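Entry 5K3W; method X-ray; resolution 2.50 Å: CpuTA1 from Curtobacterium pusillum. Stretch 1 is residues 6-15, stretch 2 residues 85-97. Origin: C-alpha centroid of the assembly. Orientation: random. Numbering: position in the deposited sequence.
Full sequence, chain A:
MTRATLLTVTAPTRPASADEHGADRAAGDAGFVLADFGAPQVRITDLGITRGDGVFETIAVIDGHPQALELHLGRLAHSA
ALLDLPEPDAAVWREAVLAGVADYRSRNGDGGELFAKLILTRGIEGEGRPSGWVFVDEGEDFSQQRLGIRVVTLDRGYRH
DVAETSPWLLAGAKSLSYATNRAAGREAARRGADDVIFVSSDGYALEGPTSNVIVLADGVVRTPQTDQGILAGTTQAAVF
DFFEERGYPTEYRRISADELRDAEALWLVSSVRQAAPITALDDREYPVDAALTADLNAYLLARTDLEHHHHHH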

# COMPACT_ATOMS: atom_id res chain seq x y z
N LEU A 6 -23.21 -2.23 -5.04
CA LEU A 6 -22.35 -1.60 -4.05
C LEU A 6 -23.14 -1.38 -2.77
O LEU A 6 -24.28 -0.89 -2.81
N LEU A 7 -22.54 -1.73 -1.64
CA LEU A 7 -23.11 -1.47 -0.33
C LEU A 7 -22.12 -0.65 0.48
O LEU A 7 -20.95 -1.03 0.61
N THR A 8 -22.58 0.49 0.98
CA THR A 8 -21.83 1.25 1.96
C THR A 8 -22.05 0.62 3.32
O THR A 8 -23.20 0.47 3.75
N VAL A 9 -20.97 0.23 3.99
CA VAL A 9 -21.07 -0.31 5.34
C VAL A 9 -20.94 0.86 6.31
O VAL A 9 -19.86 1.43 6.48
N THR A 10 -22.04 1.23 6.95
CA THR A 10 -22.02 2.37 7.87
C THR A 10 -21.69 1.97 9.30
O THR A 10 -21.52 2.85 10.14
N ALA A 11 -21.61 0.68 9.61
CA ALA A 11 -21.20 0.22 10.94
C ALA A 11 -20.16 -0.87 10.77
O ALA A 11 -20.37 -2.03 11.14
N PRO A 12 -19.01 -0.54 10.19
CA PRO A 12 -18.05 -1.59 9.83
C PRO A 12 -17.36 -2.23 11.03
O PRO A 12 -16.93 -3.39 10.92
N THR A 13 -17.23 -1.53 12.16
CA THR A 13 -16.37 -1.97 13.25
C THR A 13 -17.06 -1.81 14.60
O THR A 13 -17.91 -0.94 14.78
N ARG A 14 -16.70 -2.70 15.53
CA ARG A 14 -17.12 -2.65 16.93
C ARG A 14 -16.35 -1.57 17.68
O ARG A 14 -15.17 -1.34 17.41
N PRO A 15 -17.00 -0.91 18.64
CA PRO A 15 -16.35 0.14 19.43
C PRO A 15 -15.56 -0.43 20.61
O PRO A 15 -14.38 -0.10 20.76
N LEU A 85 -6.57 -1.77 13.42
CA LEU A 85 -7.92 -1.27 13.22
C LEU A 85 -8.87 -1.88 14.24
O LEU A 85 -8.57 -2.90 14.87
N PRO A 86 -10.02 -1.25 14.47
CA PRO A 86 -11.01 -1.86 15.35
C PRO A 86 -11.56 -3.14 14.74
O PRO A 86 -11.48 -3.38 13.53
N GLU A 87 -12.13 -3.96 15.60
CA GLU A 87 -12.69 -5.24 15.21
C GLU A 87 -13.84 -5.07 14.21
O GLU A 87 -14.85 -4.44 14.56
N PRO A 88 -13.74 -5.61 13.00
CA PRO A 88 -14.90 -5.57 12.09
C PRO A 88 -16.08 -6.32 12.69
O PRO A 88 -15.93 -7.41 13.25
N ASP A 89 -17.26 -5.72 12.60
CA ASP A 89 -18.50 -6.33 13.08
C ASP A 89 -18.88 -7.47 12.14
O ASP A 89 -19.51 -7.25 11.10
N ALA A 90 -18.49 -8.70 12.50
CA ALA A 90 -18.62 -9.82 11.57
C ALA A 90 -20.06 -10.00 11.10
O ALA A 90 -20.29 -10.39 9.95
N ALA A 91 -21.03 -9.70 11.96
CA ALA A 91 -22.44 -9.91 11.62
C ALA A 91 -22.95 -8.87 10.64
O ALA A 91 -23.88 -9.14 9.89
N VAL A 92 -22.38 -7.66 10.66
CA VAL A 92 -22.73 -6.66 9.66
C VAL A 92 -22.12 -7.04 8.31
O VAL A 92 -22.80 -7.01 7.27
N TRP A 93 -20.84 -7.40 8.31
CA TRP A 93 -20.18 -7.74 7.05
C TRP A 93 -20.81 -8.98 6.41
O TRP A 93 -21.04 -9.02 5.19
N ARG A 94 -21.11 -10.00 7.22
CA ARG A 94 -21.79 -11.18 6.69
C ARG A 94 -23.11 -10.78 6.04
O ARG A 94 -23.38 -11.12 4.88
N GLU A 95 -23.94 -10.04 6.77
CA GLU A 95 -25.22 -9.60 6.23
C GLU A 95 -25.01 -8.76 4.98
O GLU A 95 -25.76 -8.90 4.00
N ALA A 96 -23.99 -7.89 4.99
CA ALA A 96 -23.74 -7.02 3.85
C ALA A 96 -23.41 -7.83 2.60
O ALA A 96 -23.89 -7.52 1.51
N VAL A 97 -22.58 -8.87 2.74
CA VAL A 97 -22.18 -9.65 1.57
C VAL A 97 -23.38 -10.41 1.00
O VAL A 97 -23.57 -10.46 -0.22

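The apolar centre of the contact forms where strand 6-9 runs nearly antiparallel to helix 90-97, the two axes approaching to 9.8 Å at an angle of 165°. Strand alternation decides which side chains take part: L7 and V9 point toward the helix, whereas L6 and T8 are out of its reach. V9, with chi1 in the t rotamer, makes the most varied apolar contacts. Its CG1 lies 3.9 Å from CG1 of V92, itself a t rotamer that points toward the strand, and its CG2 lies 4.3 Å from CB of A96. The same V9 CG2 sits over the face of the W93 indole, 3.9 Å from W93 CZ3 and 4.1 Å from the centroid of the six-membered ring, only 19° off the ring normal, a CH-pi arrangement. One turn of helix separates V92 from A96, so both present their side chains to the strand. L7, m in chi1 and with chi2 at 146°, between wells, also points toward A96, but its CD1 is modelled too close to the carbonyl of that residue for the detailed geometry to be relied on.

W93 links this apolar layer to the polar backbone beyond it. Its CA-to-CB bond points sideways, yet with chi1 m and chi2 at 98° the end of the indole comes nearer to the first stretch. There CZ2 of W93 packs 3.8 Å from CB of P12, while NE1 of W93 donates a hydrogen bond of 2.8 Å to O of P12, which lies at the ring edge. The tryptophan thus buries its ring without leaving its one polar atom unpaired. The same P12 O accepts a second hydrogen bond, 2.9 Å from N of D89, and receives a CA-H...O contact from CA of P88 at 3.2 Å. Nearby, the carbonyl O of A11 rests 3.8 Å from CG1 of V92. D89, t in chi1, occupies the N-cap position of the helix; its OD1 accepts a weak capping bond from N of A91 at 3.4 Å.

Farther out, the backbones of T13 and P88 form a single bridge, flanked by the hydrogen bond from N of D89 to O of P12 and by another from N of R14 to O of E87, 2.7 Å long. T13, a p rotamer, lays its CB 3.7 Å from CB of P86, a proline that points toward the first stretch.

R14 closes the polar edge. Its CA-to-CB bond is sideways, but an extended side chain, m in chi1 and t in chi2 and chi3, carries the guanidinium nearer to the second stretch. NH1 of R14 forms a salt bridge of 2.8 Å with OE1 of E87, whose chi1 and chi2 are both t; the carboxylate oxygen lies near the guanidinium plane. One guanidinium face is covered by O of P88, 3.9 Å from R14 NH2. A water completes this edge, donating to O of R14 at 3.1 Å and accepting from N of E87 at 2.9 Å.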

# COMPACT_ATOMS: atom_id res chain seq x y z
CB LEU A 6 -21.78 -0.25 -4.55
CG LEU A 6 -20.97 0.52 -3.48
CD1 LEU A 6 -19.71 -0.22 -3.06
CD2 LEU A 6 -20.64 1.92 -3.92
CB LEU A 7 -23.44 -2.77 0.41
CG LEU A 7 -24.57 -3.62 -0.18
CD1 LEU A 7 -24.29 -5.07 0.03
CD2 LEU A 7 -25.92 -3.26 0.44
CB THR A 8 -22.30 2.70 1.99
OG1 THR A 8 -22.18 3.25 0.68
CG2 THR A 8 -21.46 3.51 2.96
CB VAL A 9 -20.01 -1.38 5.59
CG1 VAL A 9 -20.14 -1.93 7.02
CG2 VAL A 9 -20.15 -2.52 4.56
CB THR A 10 -23.36 3.09 7.86
OG1 THR A 10 -24.38 2.18 8.28
CG2 THR A 10 -23.68 3.60 6.46
CB ALA A 11 -22.41 -0.28 11.74
CB PRO A 12 -17.04 -0.87 8.93
CG PRO A 12 -17.18 0.60 9.28
CD PRO A 12 -18.60 0.80 9.72
CB THR A 13 -15.03 -1.19 13.24
OG1 THR A 13 -15.28 0.21 13.24
CG2 THR A 13 -14.21 -1.55 12.01
CB ARG A 14 -16.87 -4.00 17.60
CG ARG A 14 -17.75 -5.10 17.08
CD ARG A 14 -17.33 -6.45 17.62
NE ARG A 14 -17.84 -7.51 16.75
CZ ARG A 14 -17.32 -8.72 16.66
NH1 ARG A 14 -16.27 -9.04 17.41
NH2 ARG A 14 -17.84 -9.62 15.83
CB PRO A 15 -17.52 0.99 19.92
CG PRO A 15 -18.65 0.00 20.04
CD PRO A 15 -18.43 -1.04 18.96
CB LEU A 85 -8.39 -1.60 11.80
CG LEU A 85 -7.68 -0.84 10.67
CD1 LEU A 85 -7.82 -1.59 9.34
CD2 LEU A 85 -8.22 0.58 10.56
CB PRO A 86 -12.11 -0.79 15.47
CG PRO A 86 -11.48 0.47 14.91
CD PRO A 86 -10.48 0.03 13.91
CB GLU A 87 -13.18 -5.92 16.48
CG GLU A 87 -13.49 -7.39 16.39
CD GLU A 87 -13.54 -8.03 17.78
OE1 GLU A 87 -13.52 -9.27 17.86
OE2 GLU A 87 -13.58 -7.28 18.78
CB PRO A 88 -14.39 -6.23 10.80
CG PRO A 88 -13.19 -6.99 11.20
CD PRO A 88 -12.60 -6.31 12.39
CB ASP A 89 -19.60 -5.27 13.15
CG ASP A 89 -20.81 -5.73 13.96
OD1 ASP A 89 -21.13 -6.94 13.97
OD2 ASP A 89 -21.44 -4.85 14.58
CB ALA A 90 -18.10 -11.10 12.22
CB ALA A 91 -23.29 -9.90 12.89
CB VAL A 92 -22.27 -5.27 10.10
CG1 VAL A 92 -22.53 -4.25 8.99
CG2 VAL A 92 -22.99 -4.86 11.38
CB TRP A 93 -18.68 -7.94 7.30
CG TRP A 93 -17.95 -6.66 7.52
CD1 TRP A 93 -17.61 -6.11 8.72
CD2 TRP A 93 -17.48 -5.76 6.51
NE1 TRP A 93 -16.95 -4.92 8.52
CE2 TRP A 93 -16.85 -4.68 7.17
CE3 TRP A 93 -17.52 -5.76 5.10
CZ2 TRP A 93 -16.27 -3.61 6.48
CZ3 TRP A 93 -16.94 -4.70 4.41
CH2 TRP A 93 -16.33 -3.63 5.10
CB ARG A 94 -22.02 -12.20 7.80
CG ARG A 94 -22.77 -13.44 7.34
CD ARG A 94 -23.05 -14.40 8.49
NE ARG A 94 -21.84 -14.77 9.22
CZ ARG A 94 -21.61 -14.47 10.50
NH1 ARG A 94 -22.51 -13.80 11.22
NH2 ARG A 94 -20.48 -14.85 11.08
CB GLU A 95 -26.00 -8.84 7.30
CG GLU A 95 -26.72 -9.75 8.30
CD GLU A 95 -28.04 -10.32 7.74
OE1 GLU A 95 -28.92 -9.52 7.40
OE2 GLU A 95 -28.18 -11.56 7.62
CB ALA A 96 -22.62 -6.03 4.16
CB VAL A 97 -21.03 -10.60 1.94
CG1 VAL A 97 -20.81 -11.62 0.84
CG2 VAL A 97 -19.75 -9.82 2.24
O HOH W 1 -12.74 -3.00 18.26